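Local coordinates for protein mannan endo-1,4-beta-mannosidase (Cryptopygus antarcticus, PDB 4OOU) that hydrolyses the beta-1,4-linked backbone of mannans at internal positions, cutting mannotetraose and mannopentaose mainly to mannobiose and mannotriose, at residues 296-301 and 334-339; 225-230 and 267-272; 63-68 and 114-119. All coordinates share one frame; numbering follows the deposited sequence.

Contact 1: 296-301 and 334-339; sequences VNRWAY and GYNGAL
R298 and Y335 meet where 296-301, part of the long TIM-barrel loop between strands 277-281 and 308-313, closes on G334 to N336, which lead into strand 337-340. R298 CB sits over a face of the Y335 ring, 3.8 Å from the centroid and 18° off the ring normal, a CH-pi contact displaced toward the rim. CG, next along, lies above the centre of the W299 ring in its own segment, so the beginning of the chain is held between two aromatics. Bent at chi2 and chi3, the chain carries the guanidinium past N336, whose side chain lies beside NH1; NH2 hydrogen-bonds K306 O and NH1 hydrogen-bonds S28 O. On the same face of Y335 the backbone R298 N comes to 3.4 Å from CZ. Y335 has CB directed away from the loop, yet the far end of its ring comes up to V296 and Y301, with Y335 CE1 4.2 Å from Y301 CE2. An alanine at Y335 would probably leave R298 CB without its aromatic face and open a gap beside V296 and Y301. G334 has no side chain, and a CB there would collide with W299 NE1; as it is, NE1 stands 3.7 Å from G334 CA. Y335 OH has one proton and two weak candidates, V296 O at 3.4 Å and P293 O; which takes it is not settled.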
loop_
_atom_site.group_PDB
_atom_site.type_symbol
_atom_site.label_atom_id
_atom_site.label_comp_id
_atom_site.label_asym_id
_atom_site.label_seq_id
_atom_site.Cartn_x
_atom_site.Cartn_y
_atom_site.Cartn_z
ATOM N N VAL A 296 16.872 -7.895 9.847
ATOM C CA VAL A 296 17.848 -6.934 9.390
ATOM C C VAL A 296 17.472 -5.485 9.816
ATOM O O VAL A 296 16.582 -5.296 10.629
ATOM C CB VAL A 296 17.972 -7.168 7.870
ATOM C CG1 VAL A 296 17.207 -6.133 7.052
ATOM C CG2 VAL A 296 19.423 -7.269 7.453
ATOM N N ASN A 297 18.197 -4.492 9.322
ATOM C CA ASN A 297 17.907 -3.064 9.538
ATOM C C ASN A 297 17.147 -2.493 8.369
ATOM O O ASN A 297 17.391 -2.904 7.249
ATOM C CB ASN A 297 19.224 -2.283 9.467
ATOM C CG ASN A 297 19.767 -1.888 10.797
ATOM O OD1 ASN A 297 19.186 -2.160 11.847
ATOM N ND2 ASN A 297 20.909 -1.226 10.763
ATOM N N ARG A 298 16.357 -1.452 8.558
ATOM C CA ARG A 298 15.919 -0.688 7.376
ATOM C C ARG A 298 17.111 -0.072 6.639
ATOM O O ARG A 298 17.075 0.164 5.434
ATOM C CB ARG A 298 14.986 0.459 7.731
ATOM C CG ARG A 298 15.764 1.741 7.940
ATOM C CD ARG A 298 14.994 2.964 7.571
ATOM N NE ARG A 298 15.094 3.259 6.178
ATOM C CZ ARG A 298 14.576 4.368 5.684
ATOM N NH1 ARG A 298 13.987 5.204 6.499
ATOM N NH2 ARG A 298 14.630 4.643 4.387
ATOM N N TRP A 299 18.150 0.247 7.385
ATOM C CA TRP A 299 19.295 0.972 6.853
ATOM C C TRP A 299 20.058 0.044 5.935
ATOM O O TRP A 299 20.596 0.468 4.906
ATOM C CB TRP A 299 20.169 1.438 8.003
ATOM C CG TRP A 299 19.371 2.170 9.091
ATOM C CD1 TRP A 299 19.110 1.730 10.354
ATOM C CD2 TRP A 299 18.702 3.433 8.965
ATOM N NE1 TRP A 299 18.351 2.637 11.027
ATOM C CE2 TRP A 299 18.092 3.702 10.200
ATOM C CE3 TRP A 299 18.577 4.363 7.933
ATOM C CZ2 TRP A 299 17.353 4.858 10.434
ATOM C CZ3 TRP A 299 17.847 5.535 8.172
ATOM C CH2 TRP A 299 17.238 5.766 9.412
ATOM N N ALA A 300 20.065 -1.237 6.311
ATOM C CA ALA A 300 20.636 -2.288 5.487
ATOM C C ALA A 300 20.102 -2.214 4.066
ATOM O O ALA A 300 20.816 -2.543 3.126
ATOM C CB ALA A 300 20.348 -3.665 6.088
ATOM N N TYR A 301 18.852 -1.789 3.873
ATOM C CA TYR A 301 18.322 -1.800 2.515
ATOM C C TYR A 301 18.859 -0.613 1.687
ATOM O O TYR A 301 18.596 -0.520 0.497
ATOM C CB TYR A 301 16.797 -1.892 2.510
ATOM C CG TYR A 301 16.280 -3.205 3.043
ATOM C CD1 TYR A 301 16.600 -4.396 2.442
ATOM C CD2 TYR A 301 15.484 -3.250 4.160
ATOM C CE1 TYR A 301 16.152 -5.612 2.932
ATOM C CE2 TYR A 301 15.018 -4.459 4.655
ATOM C CZ TYR A 301 15.367 -5.649 4.034
ATOM O OH TYR A 301 14.884 -6.854 4.547
ATOM N N GLY A 334 14.695 1.186 12.664
ATOM C CA GLY A 334 14.680 2.160 11.584
ATOM C C GLY A 334 13.482 2.152 10.652
ATOM O O GLY A 334 13.401 2.989 9.756
ATOM N N TYR A 335 12.527 1.250 10.833
ATOM C CA TYR A 335 11.440 1.240 9.867
ATOM C C TYR A 335 10.439 2.352 10.141
ATOM O O TYR A 335 10.298 2.809 11.281
ATOM C CB TYR A 335 10.766 -0.114 9.779
ATOM C CG TYR A 335 11.711 -1.202 9.370
ATOM C CD1 TYR A 335 11.902 -1.510 8.032
ATOM C CD2 TYR A 335 12.426 -1.915 10.325
ATOM C CE1 TYR A 335 12.790 -2.499 7.651
ATOM C CE2 TYR A 335 13.292 -2.921 9.958
ATOM C CZ TYR A 335 13.469 -3.212 8.624
ATOM O OH TYR A 335 14.330 -4.211 8.276
ATOM N N ASN A 336 9.728 2.758 9.096
ATOM C CA ASN A 336 8.795 3.859 9.224
ATOM C C ASN A 336 7.365 3.461 9.418
ATOM O O ASN A 336 6.521 4.323 9.623
ATOM C CB ASN A 336 8.943 4.753 8.033
ATOM C CG ASN A 336 10.322 5.294 7.958
ATOM O OD1 ASN A 336 10.653 6.254 8.638
ATOM N ND2 ASN A 336 11.156 4.645 7.185
ATOM N N GLY A 337 7.082 2.167 9.352
ATOM C CA GLY A 337 5.844 1.658 9.920
ATOM C C GLY A 337 5.779 0.136 9.902
ATOM O O GLY A 337 6.683 -0.513 9.359
ATOM N N ALA A 338 4.704 -0.428 10.469
ATOM C CA ALA A 338 4.468 -1.887 10.438
ATOM C C ALA A 338 2.993 -2.228 10.560
ATOM O O ALA A 338 2.309 -1.763 11.494
ATOM C CB ALA A 338 5.236 -2.582 11.543
ATOM N N LEU A 339 2.524 -3.074 9.636
ATOM C CA LEU A 339 1.087 -3.318 9.425
ATOM C C LEU A 339 0.819 -4.795 9.334
ATOM O O LEU A 339 1.388 -5.470 8.478
ATOM C CB LEU A 339 0.637 -2.664 8.103
ATOM C CG LEU A 339 -0.012 -1.279 8.053
ATOM C CD1 LEU A 339 0.586 -0.320 9.045
ATOM C CD2 LEU A 339 0.121 -0.714 6.662
#

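Contact 2: 225-230 and 267-272; sequences ISSAIH and GGKSNG
S227 OG donates to N271 OD1 over 2.7 Å, in the plane of the amide carbonyl and with a C=O...donor angle of 146°. The serine hydroxyl is anti to its backbone N (chi1 175°), and N271 brings its amide to it with CG in the crowded position between backbone N and carbonyl carbon (chi1 74°). Beside this bond the amide lies against the helix: N271 ND2 comes 3.5 Å from H230 CB. K269 also packs on the serine, its CB 3.6 Å from S227 CB and its CD 3.6 Å from S227 OG, before the chain leads off to a cation-pi contact with W224. K269 to G272 form a type I turn, closed by G272 N on K269 O at 3.3 Å; that same carbonyl also receives N223 ND2 and T264 OG1. The turn ends on the helix backbone, where G272 CA lies 3.5 Å from S227 N, with S226 OG 3.4 Å from G272 C. Just beyond, I273 O takes hydrogen bonds from both S226 OG and H230 NE2, which ties the exit of the turn to the helix. The whole belongs to the outer layer of the TIM barrel: past the end of helix 260-267 the chain turns against the preceding helix 215-232, then runs inward to barrel strand 277-281.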
loop_
_atom_site.group_PDB
_atom_site.type_symbol
_atom_site.label_atom_id
_atom_site.label_comp_id
_atom_site.label_asym_id
_atom_site.label_seq_id
_atom_site.Cartn_x
_atom_site.Cartn_y
_atom_site.Cartn_z
ATOM N N ILE A 225 0.207 5.969 -13.629
ATOM C CA ILE A 225 -0.828 6.146 -12.627
ATOM C C ILE A 225 -0.429 7.131 -11.525
ATOM O O ILE A 225 -1.214 8.021 -11.175
ATOM C CB ILE A 225 -1.283 4.809 -12.053
ATOM C CG1 ILE A 225 -2.008 4.007 -13.137
ATOM C CG2 ILE A 225 -2.247 5.026 -10.895
ATOM C CD1 ILE A 225 -2.226 2.552 -12.760
ATOM N N SER A 226 0.793 6.986 -11.002
ATOM C CA SER A 226 1.349 7.938 -10.030
ATOM C C SER A 226 1.379 9.343 -10.616
ATOM O O SER A 226 1.057 10.340 -9.945
ATOM C CB SER A 226 2.770 7.542 -9.666
ATOM O OG SER A 226 3.346 8.443 -8.747
ATOM N N SER A 227 1.770 9.429 -11.885
ATOM C CA SER A 227 1.927 10.728 -12.459
ATOM C C SER A 227 0.618 11.470 -12.312
ATOM O O SER A 227 0.627 12.659 -12.005
ATOM C CB SER A 227 2.362 10.690 -13.919
ATOM O OG SER A 227 2.372 12.036 -14.407
ATOM N N ALA A 228 -0.493 10.771 -12.518
ATOM C CA ALA A 228 -1.774 11.435 -12.639
ATOM C C ALA A 228 -2.364 11.774 -11.267
ATOM O O ALA A 228 -3.074 12.807 -11.086
ATOM C CB ALA A 228 -2.726 10.595 -13.467
ATOM N N ILE A 229 -2.071 10.916 -10.295
ATOM C CA ILE A 229 -2.367 11.256 -8.898
ATOM C C ILE A 229 -1.616 12.538 -8.482
ATOM O O ILE A 229 -2.201 13.477 -7.927
ATOM C CB ILE A 229 -1.950 10.129 -7.936
ATOM C CG1 ILE A 229 -2.705 8.827 -8.271
ATOM C CG2 ILE A 229 -2.214 10.572 -6.497
ATOM C CD1 ILE A 229 -2.245 7.595 -7.527
ATOM N N HIS A 230 -0.309 12.563 -8.728
ATOM C CA HIS A 230 0.467 13.743 -8.405
ATOM C C HIS A 230 -0.057 14.939 -9.198
ATOM O O HIS A 230 -0.190 16.006 -8.636
ATOM C CB HIS A 230 1.964 13.523 -8.672
ATOM C CG HIS A 230 2.612 12.513 -7.762
ATOM N ND1 HIS A 230 2.582 12.619 -6.386
ATOM C CD2 HIS A 230 3.339 11.400 -8.036
ATOM C CE1 HIS A 230 3.247 11.604 -5.857
ATOM N NE2 HIS A 230 3.729 10.858 -6.837
ATOM N N GLY A 267 7.852 4.902 -18.352
ATOM C CA GLY A 267 6.642 5.501 -18.877
ATOM C C GLY A 267 6.792 6.968 -19.172
ATOM O O GLY A 267 5.882 7.580 -19.714
ATOM N N GLY A 268 7.932 7.523 -18.778
ATOM C CA GLY A 268 8.364 8.796 -19.285
ATOM C C GLY A 268 7.656 9.912 -18.603
ATOM O O GLY A 268 7.716 11.033 -19.069
ATOM N N LYS A 269 6.976 9.608 -17.503
ATOM C CA LYS A 269 6.284 10.633 -16.743
ATOM C C LYS A 269 7.131 10.881 -15.512
ATOM O O LYS A 269 7.439 9.967 -14.724
ATOM C CB LYS A 269 4.817 10.279 -16.470
ATOM C CG LYS A 269 4.039 10.155 -17.783
ATOM C CD LYS A 269 2.631 10.741 -17.750
ATOM C CE LYS A 269 1.783 10.258 -18.932
ATOM N NZ LYS A 269 1.711 11.266 -20.025
ATOM N N SER A 270 7.555 12.137 -15.411
ATOM C CA SER A 270 8.714 12.479 -14.634
ATOM C C SER A 270 8.362 12.570 -13.156
ATOM O O SER A 270 9.210 12.338 -12.306
ATOM C CB SER A 270 9.335 13.786 -15.167
ATOM O OG SER A 270 8.679 14.903 -14.628
ATOM N N ASN A 271 7.114 12.921 -12.864
ATOM C CA ASN A 271 6.596 12.951 -11.493
ATOM C C ASN A 271 5.749 11.714 -11.166
ATOM O O ASN A 271 4.847 11.777 -10.354
ATOM C CB ASN A 271 5.757 14.219 -11.286
ATOM C CG ASN A 271 4.425 14.146 -11.978
ATOM O OD1 ASN A 271 4.229 13.366 -12.918
ATOM N ND2 ASN A 271 3.485 14.917 -11.490
ATOM N N GLY A 272 6.050 10.581 -11.805
ATOM C CA GLY A 272 5.284 9.368 -11.605
ATOM C C GLY A 272 6.106 8.485 -10.722
ATOM O O GLY A 272 6.574 7.407 -11.164
#

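Contact 3: 63-68 and 114-119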
loop_
_atom_site.group_PDB
_atom_site.type_symbol
_atom_site.label_atom_id
_atom_site.label_comp_id
_atom_site.label_asym_id
_atom_site.label_seq_id
_atom_site.Cartn_x
_atom_site.Cartn_y
_atom_site.Cartn_z
ATOM N N PRO A 63 -20.374 -0.346 8.204
ATOM C CA PRO A 63 -20.415 -0.481 9.671
ATOM C C PRO A 63 -19.346 -1.404 10.260
ATOM O O PRO A 63 -18.832 -1.115 11.334
ATOM C CB PRO A 63 -21.808 -1.046 9.931
ATOM C CG PRO A 63 -22.613 -0.585 8.756
ATOM C CD PRO A 63 -21.683 -0.616 7.582
ATOM N N ALA A 64 -19.009 -2.493 9.577
ATOM C CA ALA A 64 -17.978 -3.390 10.093
ATOM C C ALA A 64 -16.628 -2.700 10.049
ATOM O O ALA A 64 -15.811 -2.867 10.944
ATOM C CB ALA A 64 -17.913 -4.706 9.318
ATOM N N LEU A 65 -16.368 -1.920 9.018
ATOM C CA LEU A 65 -15.020 -1.389 8.936
ATOM C C LEU A 65 -14.847 -0.101 9.666
ATOM O O LEU A 65 -13.748 0.194 10.041
ATOM C CB LEU A 65 -14.417 -1.379 7.541
ATOM C CG LEU A 65 -15.287 -1.394 6.342
ATOM C CD1 LEU A 65 -15.729 0.025 6.275
ATOM C CD2 LEU A 65 -14.465 -1.800 5.142
ATOM N N LYS A 66 -15.922 0.622 9.924
ATOM C CA LYS A 66 -15.882 1.663 10.943
ATOM C C LYS A 66 -15.525 1.092 12.309
ATOM O O LYS A 66 -14.715 1.679 13.037
ATOM C CB LYS A 66 -17.215 2.377 11.017
ATOM C CG LYS A 66 -17.317 3.439 9.947
ATOM C CD LYS A 66 -18.748 3.827 9.654
ATOM C CE LYS A 66 -18.784 4.905 8.593
ATOM N NZ LYS A 66 -20.179 5.071 8.137
ATOM N N ASP A 67 -16.127 -0.057 12.644
ATOM C CA ASP A 67 -15.866 -0.740 13.908
ATOM C C ASP A 67 -14.403 -1.099 14.030
ATOM O O ASP A 67 -13.753 -0.858 15.060
ATOM C CB ASP A 67 -16.658 -2.030 13.976
ATOM C CG ASP A 67 -16.351 -2.801 15.208
ATOM O OD1 ASP A 67 -16.557 -2.218 16.274
ATOM O OD2 ASP A 67 -15.867 -3.953 15.127
ATOM N N TRP A 68 -13.908 -1.707 12.955
ATOM C CA TRP A 68 -12.492 -2.018 12.802
ATOM C C TRP A 68 -11.612 -0.778 12.922
ATOM O O TRP A 68 -10.569 -0.808 13.596
ATOM C CB TRP A 68 -12.225 -2.701 11.461
ATOM C CG TRP A 68 -12.932 -3.996 11.285
ATOM C CD1 TRP A 68 -13.725 -4.631 12.187
ATOM C CD2 TRP A 68 -12.898 -4.826 10.127
ATOM N NE1 TRP A 68 -14.214 -5.808 11.647
ATOM C CE2 TRP A 68 -13.712 -5.949 10.387
ATOM C CE3 TRP A 68 -12.267 -4.723 8.887
ATOM C CZ2 TRP A 68 -13.895 -6.962 9.465
ATOM C CZ3 TRP A 68 -12.456 -5.715 7.967
ATOM C CH2 TRP A 68 -13.259 -6.832 8.258
ATOM N N SER A 114 -15.261 8.752 0.698
ATOM C CA SER A 114 -15.411 10.037 1.430
ATOM C C SER A 114 -15.942 9.724 2.837
ATOM O O SER A 114 -15.340 10.103 3.841
ATOM C CB SER A 114 -16.364 10.947 0.625
ATOM O OG SER A 114 -16.074 12.339 0.718
ATOM N N ASP A 115 -17.023 8.950 2.920
ATOM C CA ASP A 115 -17.578 8.600 4.232
ATOM C C ASP A 115 -16.543 7.950 5.145
ATOM O O ASP A 115 -16.400 8.310 6.319
ATOM C CB ASP A 115 -18.775 7.647 4.107
ATOM C CG ASP A 115 -19.551 7.504 5.418
ATOM O OD1 ASP A 115 -20.381 8.367 5.737
ATOM O OD2 ASP A 115 -19.338 6.521 6.133
ATOM N N LEU A 116 -15.834 6.972 4.599
ATOM C CA LEU A 116 -14.962 6.140 5.420
ATOM C C LEU A 116 -13.819 6.991 5.879
ATOM O O LEU A 116 -13.397 6.862 7.027
ATOM C CB LEU A 116 -14.442 4.904 4.670
ATOM C CG LEU A 116 -13.708 3.867 5.553
ATOM C CD1 LEU A 116 -14.512 3.297 6.726
ATOM C CD2 LEU A 116 -13.220 2.711 4.709
ATOM N N LEU A 117 -13.341 7.877 4.992
ATOM C CA LEU A 117 -12.228 8.739 5.324
ATOM C C LEU A 117 -12.594 9.749 6.436
ATOM O O LEU A 117 -11.782 10.014 7.342
ATOM C CB LEU A 117 -11.704 9.434 4.072
ATOM C CG LEU A 117 -10.910 8.497 3.164
ATOM C CD1 LEU A 117 -10.729 9.003 1.738
ATOM C CD2 LEU A 117 -9.537 8.265 3.763
ATOM N N ASP A 118 -13.814 10.284 6.370
ATOM C CA ASP A 118 -14.319 11.214 7.386
ATOM C C ASP A 118 -14.403 10.508 8.752
ATOM O O ASP A 118 -14.207 11.136 9.797
ATOM C CB ASP A 118 -15.730 11.752 7.002
ATOM C CG ASP A 118 -15.725 12.689 5.781
ATOM O OD1 ASP A 118 -14.661 12.988 5.230
ATOM O OD2 ASP A 118 -16.803 13.146 5.368
ATOM N N TYR A 119 -14.729 9.209 8.741
ATOM C CA TYR A 119 -14.978 8.498 9.984
ATOM C C TYR A 119 -13.638 8.227 10.610
ATOM O O TYR A 119 -13.454 8.383 11.817
ATOM C CB TYR A 119 -15.725 7.176 9.764
ATOM C CG TYR A 119 -16.048 6.523 11.065
ATOM C CD1 TYR A 119 -17.196 6.838 11.752
ATOM C CD2 TYR A 119 -15.170 5.617 11.646
ATOM C CE1 TYR A 119 -17.492 6.240 12.972
ATOM C CE2 TYR A 119 -15.440 5.022 12.866
ATOM C CZ TYR A 119 -16.606 5.333 13.531
ATOM O OH TYR A 119 -16.892 4.751 14.749
#
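K66 reaches D115 and Y119 of the next helix while L65 meets L116, and three kinds of interaction share the work. The ionic one lies at the lysine tip: K66 NZ forms a salt bridge with D115 OD2 at 2.6 Å, using the syn lone pair of that oxygen. OD2 is also hydrogen-bonded to Y58 OH, so two groups grip it. The lysine chain is extended beyond CG and crosses the carboxylate-bearing side chain at about a right angle.

The aromatic contact comes nearer the backbone. K66 CG stands over a face of Y119, 3.6 Å from the centroid and 16° off the normal, with K66 CB also close, 3.7 Å from Y119 CE2. Y119 holds CG anti to its backbone N (chi1 -176°), which sends the ring toward the first helix and against the lysine methylenes; its hydroxyl is bonded to N70, one turn further along that helix. The methylenes therefore lie across the ring while the ammonium goes on past it to the acid.

The apolar contact is on the buried side. L65 CD1 meets L116 CD1 at 3.5 Å, the two side chains crossing at about a right angle; F44 lies against L65, and F53 and Y58 against L116.

Underneath, the segments 63-68 and 114-119 run roughly parallel, their axes 10.5 Å apart at closest and crossing at -24°, as neighbouring outer helices of a TIM barrel do.

The chemistry splits by depth: leucines meet inward, toward the barrel, and the lysine, aspartate and tyrosine meet on the partly exposed outer side. One lysine serves there as both hydrocarbon and charge, and the negative carboxylate would be expected to steady its ammonium in the protonated state.

Along the chain the contacts come in series: contact 3 closes before contact 2 opens, and contact 2 before contact 1. They are spread round one TIM barrel, with centres 26 Å apart for contacts 1 and 2 and 29 Å from either to contact 3; none touches another. Contact 3 joins helices 58-74 and 109-122, the first of which follows strand 35-43. Contact 2 joins helix 215-232 to the approach to strand 277-281, and contact 1 joins the connection after that strand to the residues just before strand 337-340. All three thus hold outer helices or connections round the strands, among them 308-313, which pairs with 277-281 and 337-340 and carries E312, the probable nucleophile.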